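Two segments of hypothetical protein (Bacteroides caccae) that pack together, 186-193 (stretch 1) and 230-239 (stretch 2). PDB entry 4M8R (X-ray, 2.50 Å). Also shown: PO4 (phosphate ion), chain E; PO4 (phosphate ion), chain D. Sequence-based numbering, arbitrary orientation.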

# COMPACT_ATOMS: atom_id res chain seq x y z
N TRP A 186 -32.95 -1.16 6.75
CA TRP A 186 -32.57 0.23 6.57
C TRP A 186 -31.79 0.74 7.78
O TRP A 186 -32.19 0.47 8.91
CB TRP A 186 -33.82 1.09 6.39
CG TRP A 186 -34.60 0.73 5.18
CD1 TRP A 186 -35.62 -0.18 5.09
CD2 TRP A 186 -34.44 1.28 3.86
NE1 TRP A 186 -36.09 -0.23 3.80
CE2 TRP A 186 -35.39 0.66 3.03
CE3 TRP A 186 -33.58 2.23 3.31
CZ2 TRP A 186 -35.50 0.96 1.68
CZ3 TRP A 186 -33.69 2.54 1.97
CH2 TRP A 186 -34.65 1.90 1.16
N LYS A 187 -30.70 1.46 7.54
CA LYS A 187 -29.91 2.06 8.61
C LYS A 187 -29.82 3.56 8.41
O LYS A 187 -29.44 4.02 7.34
CB LYS A 187 -28.49 1.50 8.60
CG LYS A 187 -28.38 -0.02 8.63
CD LYS A 187 -28.96 -0.61 9.90
CE LYS A 187 -28.68 -2.11 9.97
NZ LYS A 187 -29.57 -2.78 10.95
N ALA A 188 -30.17 4.34 9.43
CA ALA A 188 -29.99 5.78 9.38
C ALA A 188 -28.50 6.11 9.39
O ALA A 188 -27.73 5.46 10.10
CB ALA A 188 -30.68 6.45 10.55
N LEU A 189 -28.10 7.10 8.60
CA LEU A 189 -26.69 7.48 8.49
C LEU A 189 -26.35 8.75 9.27
O LEU A 189 -25.18 8.98 9.58
CB LEU A 189 -26.29 7.63 7.02
CG LEU A 189 -26.29 6.32 6.22
CD1 LEU A 189 -25.95 6.59 4.77
CD2 LEU A 189 -25.31 5.31 6.81
N SER A 190 -27.34 9.58 9.57
CA SER A 190 -27.10 10.81 10.32
C SER A 190 -27.59 10.66 11.76
O SER A 190 -28.62 10.04 12.02
CB SER A 190 -27.79 12.00 9.66
OG SER A 190 -27.11 12.39 8.48
N PHE A 191 -26.83 11.22 12.69
CA PHE A 191 -27.20 11.18 14.09
C PHE A 191 -28.36 12.13 14.36
O PHE A 191 -29.35 11.74 14.97
CB PHE A 191 -26.02 11.51 14.99
CG PHE A 191 -26.29 11.26 16.44
CD1 PHE A 191 -26.27 9.96 16.94
CD2 PHE A 191 -26.61 12.30 17.30
CE1 PHE A 191 -26.54 9.72 18.27
CE2 PHE A 191 -26.88 12.07 18.63
CZ PHE A 191 -26.84 10.78 19.12
N TYR A 192 -28.24 13.38 13.91
CA TYR A 192 -29.29 14.37 14.13
C TYR A 192 -30.27 14.39 12.96
O TYR A 192 -29.97 13.94 11.86
CB TYR A 192 -28.70 15.76 14.34
CG TYR A 192 -27.94 15.94 15.64
CD1 TYR A 192 -28.57 15.77 16.87
CD2 TYR A 192 -26.59 16.29 15.63
CE1 TYR A 192 -27.87 15.94 18.06
CE2 TYR A 192 -25.89 16.46 16.82
CZ TYR A 192 -26.53 16.28 18.02
OH TYR A 192 -25.82 16.45 19.19
N ASP A 193 -31.46 14.92 13.23
CA ASP A 193 -32.53 15.03 12.24
C ASP A 193 -32.43 16.36 11.50
O ASP A 193 -33.30 17.21 11.63
CB ASP A 193 -33.89 14.88 12.92
CG ASP A 193 -34.08 13.52 13.57
OD1 ASP A 193 -34.11 12.51 12.83
OD2 ASP A 193 -34.19 13.46 14.81
P PO4 E . -26.81 4.22 16.03
O1 PO4 E . -26.67 2.78 16.45
O2 PO4 E . -25.87 4.50 14.88
O3 PO4 E . -28.24 4.46 15.57
O4 PO4 E . -26.48 5.14 17.19
P PO4 D . -22.56 19.97 16.31
O1 PO4 D . -23.10 18.59 16.61
O2 PO4 D . -21.05 19.95 16.23
O3 PO4 D . -23.10 20.47 14.99
O4 PO4 D . -22.98 20.87 17.43
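Stretch 2, residues 230-239: NYATKTRSNF

Stretch 2 has no regular helix or strand, yet at Arg236 and Ser237 its backbone is extended beside stretch 1 and runs in the same direction: Thr235 meets Lys187 and Ala188, Arg236 lies by Leu189 (CA to CA, 4.2 Å), and Asn238 reaches Phe191 and Tyr192. A single beta bridge joins Ser190 to Ser237. Ser237 N donates to Leu189 O (2.8 Å), and Phe191 N donates to Ser237 O (2.9 Å), so Ser237 uses both of its backbone polar groups on stretch 1.

Before this bridge, a side chain takes over the work of the backbone. Thr235 points toward stretch 1, and with chi1 at 65° (p) its OG1 donates to Ala188 O at 2.7 Å. A threonine suits this position because its hydroxyl, one bond from CB, can donate to a carbonyl of the adjacent chain when CB points toward it.

Arg236, sideways to stretch 1, is m, t, t through chi3 and therefore nearly extended along its aliphatic part. CG passes 3.4 Å from Ser190 O, and CB lies at the edge of the Phe191 ring, 4.2 Å from Phe191 CD1. The small Ala188 side chain lies over one face of the guanidinium, its CB 3.6 Å from Arg236 CZ. A phosphate, probably from the crystallisation liquor, accepts from Arg236 NE (2.9 Å to O3) and Arg236 N (2.8 Å to O2).

In stretch 1, Lys187 points toward stretch 2 and bends through two m rotamers before extending in t, t; its CE comes 3.6 Å from Tyr231 OH.

Asn238 points toward stretch 1 with chi1 t. Its ND2 lies 3.5 Å from Tyr192 CE2 at the ring edge and donates to O1 of a second phosphate at 2.9 Å. A water that accepts from Tyr192 N (3.1 Å to the water O) also lies 3.0 Å from Asn238 OD1.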

# COMPACT_ATOMS: atom_id res chain seq x y z
N ASN A 230 -17.62 -1.84 13.75
CA ASN A 230 -18.84 -1.95 14.56
C ASN A 230 -20.08 -1.35 13.86
O ASN A 230 -21.02 -0.89 14.51
CB ASN A 230 -18.64 -1.30 15.95
CG ASN A 230 -18.12 -2.28 16.98
OD1 ASN A 230 -18.76 -3.30 17.26
ND2 ASN A 230 -16.97 -1.97 17.57
N TYR A 231 -20.06 -1.37 12.52
CA TYR A 231 -21.22 -0.99 11.70
C TYR A 231 -22.54 -1.57 12.24
O TYR A 231 -23.56 -0.87 12.29
CB TYR A 231 -21.02 -1.49 10.24
CG TYR A 231 -22.32 -1.92 9.58
CD1 TYR A 231 -23.13 -1.01 8.92
CD2 TYR A 231 -22.75 -3.25 9.65
CE1 TYR A 231 -24.32 -1.41 8.34
CE2 TYR A 231 -23.94 -3.65 9.08
CZ TYR A 231 -24.72 -2.72 8.42
OH TYR A 231 -25.91 -3.11 7.84
N ALA A 232 -22.51 -2.85 12.59
CA ALA A 232 -23.73 -3.59 12.98
C ALA A 232 -24.52 -2.90 14.10
O ALA A 232 -25.75 -2.89 14.08
CB ALA A 232 -23.38 -5.01 13.37
N THR A 233 -23.80 -2.31 15.06
CA THR A 233 -24.41 -1.68 16.22
C THR A 233 -24.33 -0.14 16.21
O THR A 233 -24.80 0.50 17.15
CB THR A 233 -23.78 -2.22 17.53
OG1 THR A 233 -22.35 -2.05 17.48
CG2 THR A 233 -24.11 -3.70 17.71
N LYS A 234 -23.74 0.45 15.16
CA LYS A 234 -23.50 1.90 15.11
C LYS A 234 -23.27 2.37 13.66
O LYS A 234 -22.24 2.06 13.05
CB LYS A 234 -22.31 2.26 16.02
CG LYS A 234 -21.50 3.51 15.67
CD LYS A 234 -22.26 4.82 15.77
CE LYS A 234 -21.43 5.99 15.23
NZ LYS A 234 -20.07 6.12 15.83
N THR A 235 -24.23 3.12 13.13
CA THR A 235 -24.19 3.62 11.75
C THR A 235 -24.39 5.14 11.60
O THR A 235 -23.92 5.73 10.63
CB THR A 235 -25.26 2.94 10.87
OG1 THR A 235 -26.57 3.31 11.33
CG2 THR A 235 -25.11 1.45 10.92
N ARG A 236 -25.09 5.76 12.54
CA ARG A 236 -25.34 7.19 12.48
C ARG A 236 -24.07 7.97 12.79
O ARG A 236 -23.42 7.71 13.80
CB ARG A 236 -26.42 7.59 13.49
CG ARG A 236 -27.78 6.98 13.25
CD ARG A 236 -28.76 7.36 14.36
NE ARG A 236 -29.91 6.45 14.39
CZ ARG A 236 -31.17 6.77 14.09
NH1 ARG A 236 -31.52 8.01 13.74
NH2 ARG A 236 -32.11 5.83 14.17
N SER A 237 -23.72 8.92 11.93
CA SER A 237 -22.53 9.75 12.11
C SER A 237 -22.94 11.18 12.36
O SER A 237 -24.03 11.59 11.98
CB SER A 237 -21.66 9.72 10.84
OG SER A 237 -21.25 8.41 10.51
N ASN A 238 -22.04 11.93 12.97
CA ASN A 238 -22.17 13.37 13.07
C ASN A 238 -20.83 14.05 12.83
O ASN A 238 -20.17 14.52 13.77
CB ASN A 238 -22.73 13.77 14.44
CG ASN A 238 -23.02 15.26 14.52
OD1 ASN A 238 -23.57 15.84 13.59
ND2 ASN A 238 -22.63 15.89 15.63
N PHE A 239 -20.44 14.12 11.55
CA PHE A 239 -19.11 14.61 11.17
C PHE A 239 -19.17 15.80 10.19
O PHE A 239 -18.85 15.65 9.02
CB PHE A 239 -18.30 13.48 10.54
CG PHE A 239 -17.84 12.43 11.53
CD1 PHE A 239 -17.12 12.78 12.65
CD2 PHE A 239 -18.07 11.09 11.29
CE1 PHE A 239 -16.67 11.82 13.53
CE2 PHE A 239 -17.63 10.12 12.17
CZ PHE A 239 -16.92 10.49 13.29
O HOH W 1 -24.86 13.72 9.60
O HOH W 2 -25.87 14.44 12.25